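Local atomic coordinates of protein (merozoite surface protein 1) (Plasmodium cynomolgi, PDB entry 1B9W), a protein that probably helps merozoites bind and invade host erythrocytes and leave them again, this chain being its C-terminal pair of EGF-like domains. Residues Trp28-Glu36 / Met47-Pro58. Sequence-based numbering, arbitrary orientation.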
ATOM      1  N   TRP A  28       3.431  -7.535  -0.860  1.00 10.96           N
ATOM      2  CA  TRP A  28       4.061  -6.399  -0.253  1.00 10.05           C
ATOM      3  C   TRP A  28       3.946  -5.198  -1.307  1.00 10.99           C
ATOM      4  O   TRP A  28       3.854  -5.517  -2.474  1.00 11.64           O
ATOM      5  CB  TRP A  28       5.534  -6.655   0.058  1.00 12.49           C
ATOM      6  CG  TRP A  28       6.406  -7.130  -1.061  1.00 16.99           C
ATOM      7  CD1 TRP A  28       6.672  -8.410  -1.459  1.00 15.77           C
ATOM      8  CD2 TRP A  28       7.173  -6.287  -1.951  1.00 14.04           C
ATOM      9  NE1 TRP A  28       7.540  -8.437  -2.521  1.00 19.32           N
ATOM     10  CE2 TRP A  28       7.842  -7.112  -2.837  1.00 16.39           C
ATOM     11  CE3 TRP A  28       7.286  -4.879  -2.031  1.00 19.01           C
ATOM     12  CZ2 TRP A  28       8.663  -6.629  -3.868  1.00 18.29           C
ATOM     13  CZ3 TRP A  28       8.129  -4.386  -3.048  1.00 15.06           C
ATOM     14  CH2 TRP A  28       8.769  -5.254  -3.934  1.00 13.74           C
ATOM     15  N   ARG A  29       3.832  -4.053  -0.706  1.00 13.00           N
ATOM     16  CA  ARG A  29       3.706  -2.817  -1.536  1.00 15.50           C
ATOM     17  C   ARG A  29       4.556  -1.751  -0.899  1.00 15.18           C
ATOM     18  O   ARG A  29       4.648  -1.574   0.336  1.00 14.74           O
ATOM     19  CB  ARG A  29       2.254  -2.316  -1.469  1.00 10.35           C
ATOM     20  CG  ARG A  29       1.290  -3.251  -2.213  1.00 11.89           C
ATOM     21  CD  ARG A  29      -0.132  -2.661  -2.098  1.00 12.21           C
ATOM     22  NE  ARG A  29      -1.024  -3.571  -2.839  1.00 12.93           N
ATOM     23  CZ  ARG A  29      -2.345  -3.568  -2.798  1.00 11.01           C
ATOM     24  NH1 ARG A  29      -3.051  -2.719  -2.090  1.00 16.91           N
ATOM     25  NH2 ARG A  29      -2.973  -4.472  -3.548  1.00 17.77           N
ATOM     26  N   CYS A  30       5.240  -0.937  -1.775  1.00 13.24           N
ATOM     27  CA  CYS A  30       5.951   0.149  -1.108  1.00 10.25           C
ATOM     28  C   CYS A  30       5.054   1.114  -0.381  1.00 11.48           C
ATOM     29  O   CYS A  30       3.922   1.377  -0.779  1.00 15.10           O
ATOM     30  CB  CYS A  30       6.816   0.865  -2.185  1.00 11.64           C
ATOM     31  SG  CYS A  30       8.025  -0.110  -3.032  1.00 16.38           S
ATOM     32  N   LEU A  31       5.569   1.765   0.663  1.00 11.51           N
ATOM     33  CA  LEU A  31       4.894   2.776   1.430  1.00 14.22           C
ATOM     34  C   LEU A  31       4.738   4.041   0.525  1.00 16.48           C
ATOM     35  O   LEU A  31       5.377   4.065  -0.543  1.00 16.18           O
ATOM     36  CB  LEU A  31       5.700   3.137   2.674  1.00 17.60           C
ATOM     37  CG  LEU A  31       5.764   1.996   3.747  1.00 21.69           C
ATOM     38  CD1 LEU A  31       6.621   2.473   4.917  1.00 22.82           C
ATOM     39  CD2 LEU A  31       4.354   1.640   4.188  1.00 17.66           C
ATOM     40  N   LEU A  32       3.791   4.876   0.887  1.00 16.52           N
ATOM     41  CA  LEU A  32       3.630   6.113   0.089  1.00 17.87           C
ATOM     42  C   LEU A  32       4.946   6.878   0.042  1.00 17.06           C
ATOM     43  O   LEU A  32       5.766   6.916   0.952  1.00 13.79           O
ATOM     44  CB  LEU A  32       2.554   6.997   0.709  1.00 17.32           C
ATOM     45  CG  LEU A  32       1.094   6.595   0.632  1.00 21.11           C
ATOM     46  CD1 LEU A  32       0.202   7.695   1.204  1.00 19.32           C
ATOM     47  CD2 LEU A  32       0.713   6.200  -0.784  1.00 22.85           C
ATOM     48  N   TYR A  33       5.159   7.604  -1.091  1.00 17.36           N
ATOM     49  CA  TYR A  33       6.404   8.334  -1.299  1.00 16.29           C
ATOM     50  C   TYR A  33       7.633   7.462  -1.519  1.00 15.35           C
ATOM     51  O   TYR A  33       8.778   7.913  -1.502  1.00 18.17           O
ATOM     52  CB  TYR A  33       6.675   9.445  -0.288  1.00 18.39           C
ATOM     53  CG  TYR A  33       5.464  10.332  -0.089  1.00 22.55           C
ATOM     54  CD1 TYR A  33       5.033  11.244  -1.046  1.00 26.97           C
ATOM     55  CD2 TYR A  33       4.753  10.237   1.108  1.00 24.87           C
ATOM     56  CE1 TYR A  33       3.914  12.033  -0.829  1.00 27.73           C
ATOM     57  CE2 TYR A  33       3.628  10.999   1.327  1.00 27.27           C
ATOM     58  CZ  TYR A  33       3.229  11.905   0.364  1.00 29.93           C
ATOM     59  OH  TYR A  33       2.103  12.654   0.605  1.00 32.26           O
ATOM     60  N   PHE A  34       7.403   6.229  -1.952  1.00 13.27           N
ATOM     61  CA  PHE A  34       8.389   5.303  -2.420  1.00 14.92           C
ATOM     62  C   PHE A  34       7.879   4.613  -3.669  1.00 14.65           C
ATOM     63  O   PHE A  34       6.676   4.425  -3.822  1.00 17.99           O
ATOM     64  CB  PHE A  34       8.700   4.174  -1.387  1.00 15.88           C
ATOM     65  CG  PHE A  34       9.403   4.739  -0.196  1.00 14.47           C
ATOM     66  CD1 PHE A  34       8.672   5.277   0.851  1.00 16.11           C
ATOM     67  CD2 PHE A  34      10.792   4.736  -0.147  1.00 16.17           C
ATOM     68  CE1 PHE A  34       9.327   5.786   1.956  1.00 21.86           C
ATOM     69  CE2 PHE A  34      11.432   5.267   0.961  1.00 21.61           C
ATOM     70  CZ  PHE A  34      10.716   5.804   2.016  1.00 19.73           C
ATOM     71  N   LYS A  35       8.775   4.164  -4.551  1.00 13.81           N
ATOM     72  CA  LYS A  35       8.321   3.528  -5.766  1.00 12.87           C
ATOM     73  C   LYS A  35       9.093   2.230  -5.996  1.00 10.86           C
ATOM     74  O   LYS A  35      10.306   2.201  -5.759  1.00 14.05           O
ATOM     75  CB  LYS A  35       8.644   4.484  -6.963  1.00 14.58           C
ATOM     76  CG  LYS A  35       8.258   3.863  -8.291  1.00 20.38           C
ATOM     77  CD  LYS A  35       8.197   5.014  -9.329  1.00 20.71           C
ATOM     78  CE  LYS A  35       7.896   4.488 -10.713  1.00 25.01           C
ATOM     79  NZ  LYS A  35       7.803   5.619 -11.691  1.00 22.84           N
ATOM     80  N   GLU A  36       8.337   1.231  -6.421  1.00 14.78           N
ATOM     81  CA  GLU A  36       8.891  -0.125  -6.506  1.00 13.31           C
ATOM     82  C   GLU A  36       9.765  -0.305  -7.724  1.00 15.23           C
ATOM     83  O   GLU A  36       9.334   0.060  -8.846  1.00 16.56           O
ATOM     84  CB  GLU A  36       7.703  -1.094  -6.621  1.00 14.43           C
ATOM     85  CG  GLU A  36       8.129  -2.560  -6.592  1.00 22.27           C
ATOM     86  CD  GLU A  36       6.892  -3.453  -6.575  1.00 23.86           C
ATOM     87  OE1 GLU A  36       5.774  -3.012  -6.263  1.00 26.32           O
ATOM     88  OE2 GLU A  36       7.060  -4.643  -6.905  1.00 26.21           O
ATOM     89  N   MET A  47       6.106  11.794  -6.215  1.00 21.07           N
ATOM     90  CA  MET A  47       5.336  10.906  -7.075  1.00 20.93           C
ATOM     91  C   MET A  47       3.920  11.454  -7.141  1.00 22.88           C
ATOM     92  O   MET A  47       3.529  12.137  -6.192  1.00 24.81           O
ATOM     93  CB  MET A  47       5.304   9.529  -6.373  1.00 24.15           C
ATOM     94  CG  MET A  47       4.853   8.385  -7.271  1.00 25.54           C
ATOM     95  SD  MET A  47       5.301   6.843  -6.382  1.00 25.80           S
ATOM     96  CE  MET A  47       4.409   5.670  -7.369  1.00 25.54           C
ATOM     97  N   THR A  48       3.199  11.266  -8.229  1.00 22.01           N
ATOM     98  CA  THR A  48       1.839  11.796  -8.292  1.00 24.86           C
ATOM     99  C   THR A  48       0.827  10.677  -8.499  1.00 23.40           C
ATOM    100  O   THR A  48       1.207   9.551  -8.862  1.00 23.62           O
ATOM    101  CB  THR A  48       1.725  12.823  -9.464  1.00 22.27           C
ATOM    102  OG1 THR A  48       1.624  12.136 -10.694  1.00 26.33           O
ATOM    103  CG2 THR A  48       3.009  13.655  -9.529  1.00 23.77           C
ATOM    104  N   CYS A  49      -0.456  11.035  -8.473  1.00 23.47           N
ATOM    105  CA  CYS A  49      -1.513  10.052  -8.682  1.00 24.33           C
ATOM    106  C   CYS A  49      -1.508   9.436 -10.067  1.00 26.74           C
ATOM    107  O   CYS A  49      -2.150   8.403 -10.294  1.00 27.46           O
ATOM    108  CB  CYS A  49      -2.921  10.585  -8.415  1.00 19.68           C
ATOM    109  SG  CYS A  49      -3.219  11.199  -6.792  1.00 24.62           S
ATOM    110  N   LYS A  50      -0.754  10.029 -10.998  1.00 27.29           N
ATOM    111  CA  LYS A  50      -0.718   9.467 -12.338  1.00 26.18           C
ATOM    112  C   LYS A  50       0.217   8.278 -12.453  1.00 26.77           C
ATOM    113  O   LYS A  50       0.257   7.602 -13.478  1.00 30.85           O
ATOM    114  CB  LYS A  50      -0.265  10.551 -13.341  1.00 35.11           C
ATOM    115  CG  LYS A  50      -1.404  11.235 -14.103  1.00 40.85           C
ATOM    116  N   ASP A  51       1.058   8.089 -11.438  1.00 24.43           N
ATOM    117  CA  ASP A  51       2.079   7.042 -11.464  1.00 23.35           C
ATOM    118  C   ASP A  51       1.608   5.939 -10.485  1.00 23.62           C
ATOM    119  O   ASP A  51       1.667   6.158  -9.283  1.00 21.63           O
ATOM    120  CB  ASP A  51       3.357   7.710 -10.947  1.00 19.34           C
ATOM    121  CG  ASP A  51       4.603   6.884 -11.182  1.00 21.26           C
ATOM    122  OD1 ASP A  51       4.445   5.757 -11.689  1.00 28.08           O
ATOM    123  OD2 ASP A  51       5.708   7.370 -10.879  1.00 21.34           O
ATOM    124  N   LYS A  52       1.047   4.886 -11.028  1.00 27.93           N
ATOM    125  CA  LYS A  52       0.552   3.747 -10.271  1.00 29.05           C
ATOM    126  C   LYS A  52      -0.430   4.127  -9.180  1.00 26.54           C
ATOM    127  O   LYS A  52      -0.214   3.727  -8.019  1.00 26.40           O
ATOM    128  CB  LYS A  52       1.727   3.043  -9.562  1.00 35.78           C
ATOM    129  CG  LYS A  52       3.046   3.186 -10.304  1.00 44.21           C
ATOM    130  CD  LYS A  52       3.015   2.348 -11.579  1.00 48.36           C
ATOM    131  CE  LYS A  52       4.418   1.900 -11.968  1.00 49.92           C
ATOM    132  NZ  LYS A  52       4.354   0.672 -12.817  1.00 53.45           N
ATOM    133  N   ASN A  53      -1.326   5.058  -9.456  1.00 21.77           N
ATOM    134  CA  ASN A  53      -2.283   5.505  -8.468  1.00 20.28           C
ATOM    135  C   ASN A  53      -1.653   6.175  -7.275  1.00 17.65           C
ATOM    136  O   ASN A  53      -2.262   6.233  -6.211  1.00 17.58           O
ATOM    137  CB  ASN A  53      -3.190   4.326  -8.048  1.00 22.70           C
ATOM    138  CG  ASN A  53      -4.568   4.796  -7.658  1.00 27.99           C
ATOM    139  OD1 ASN A  53      -5.115   5.752  -8.242  1.00 24.44           O
ATOM    140  ND2 ASN A  53      -5.221   4.152  -6.684  1.00 23.24           N
ATOM    141  N   GLY A  54      -0.483   6.796  -7.436  1.00 16.44           N
ATOM    142  CA  GLY A  54       0.163   7.507  -6.345  1.00 16.66           C
ATOM    143  C   GLY A  54       0.701   6.527  -5.273  1.00 16.73           C
ATOM    144  O   GLY A  54       1.168   7.002  -4.255  1.00 17.35           O
ATOM    145  N   GLY A  55       0.638   5.238  -5.592  1.00 18.78           N
ATOM    146  CA  GLY A  55       1.076   4.291  -4.536  1.00 18.56           C
ATOM    147  C   GLY A  55      -0.129   3.914  -3.673  1.00 21.26           C
ATOM    148  O   GLY A  55       0.008   3.015  -2.806  1.00 16.34           O
ATOM    149  N   CYS A  56      -1.321   4.433  -3.935  1.00 16.16           N
ATOM    150  CA  CYS A  56      -2.515   4.083  -3.179  1.00 15.85           C
ATOM    151  C   CYS A  56      -2.989   2.713  -3.644  1.00 14.38           C
ATOM    152  O   CYS A  56      -2.733   2.280  -4.754  1.00 16.23           O
ATOM    153  CB  CYS A  56      -3.679   5.055  -3.441  1.00 20.03           C
ATOM    154  SG  CYS A  56      -3.319   6.752  -2.942  1.00 19.50           S
ATOM    155  N   ALA A  57      -3.722   1.990  -2.750  1.00 17.48           N
ATOM    156  CA  ALA A  57      -4.263   0.710  -3.233  1.00 18.73           C
ATOM    157  C   ALA A  57      -4.990   0.915  -4.557  1.00 18.15           C
ATOM    158  O   ALA A  57      -5.702   1.905  -4.768  1.00 19.90           O
ATOM    159  CB  ALA A  57      -5.286   0.244  -2.181  1.00 13.23           C
ATOM    160  N   PRO A  58      -4.974  -0.061  -5.437  1.00 20.11           N
ATOM    161  CA  PRO A  58      -5.625   0.015  -6.723  1.00 20.27           C
ATOM    162  C   PRO A  58      -7.081   0.418  -6.637  1.00 24.19           C
ATOM    163  O   PRO A  58      -7.520   1.176  -7.521  1.00 22.62           O
ATOM    164  CB  PRO A  58      -5.467  -1.339  -7.372  1.00 23.08           C
ATOM    165  CG  PRO A  58      -4.444  -2.058  -6.575  1.00 23.02           C
ATOM    166  CD  PRO A  58      -4.193  -1.326  -5.297  1.00 20.71           C
TER
HETATM  167  O   HOH W   1       2.328   1.530  -2.969  1.00 24.89           O
HETATM  168  O   HOH W   2       3.705   6.869  -3.304  1.00 27.84           O
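Leu32 meets the Gly54–Gly55 backbone where the two EGF-like domains of this fragment pack together. Residues 28-36 belong to the first domain and hold the type II turn from Leu31 to Phe34. Residues 47-58 lie mostly in the second domain, with its Cys49 and Cys56, and wind through consecutive tight turns.

The close part is centred on Leu32. Leu32 CD2 lies 3.6 Å from Gly54 O and 3.8 Å from Gly55 C. The CA atoms of Leu32 and Gly55 are 5.6 Å apart, so the backbones come near each other here. On the second-domain side, Leu32 also touches Cys72, which forms a disulfide with Cys56. Two waters join the backbones. One donates to both Cys30 O and Gly55 O. The other accepts from Tyr33 N and donates to Gly54 O. No direct backbone hydrogen bond crosses between the segments. Met47 is buried beside this region, with Met47 SD 3.8 Å from Phe34 O.

Arg29 forms a partly exposed but well-held flank. Its extended chain carries the guanidinium to Ala57 and to solvent-exposed Pro58. Pro58 CD sits over one face of the Arg29 guanidinium, 3.4 Å above the plane and offset toward the rim. Arg29 NH1 is 3.7 Å from Ala57 CB and hydrogen-bonds to Val86 O of the second domain. Glu27 forms a salt bridge with Arg29 NE, so polar partners in both domains anchor the group.

The other end is the solvent side, beside exposed Lys52. Lys35 has CG anti to its backbone N (chi1 177°) and stays extended to its end. It crosses the Asp51 side chain at about a right angle, and Lys35 CE lies 3.6 Å from Asp51 OD2. The one direct polar bond between the segments is their salt bridge: Lys35 NZ donates to the syn lone pair of Asp51 OD2 at 2.8 Å.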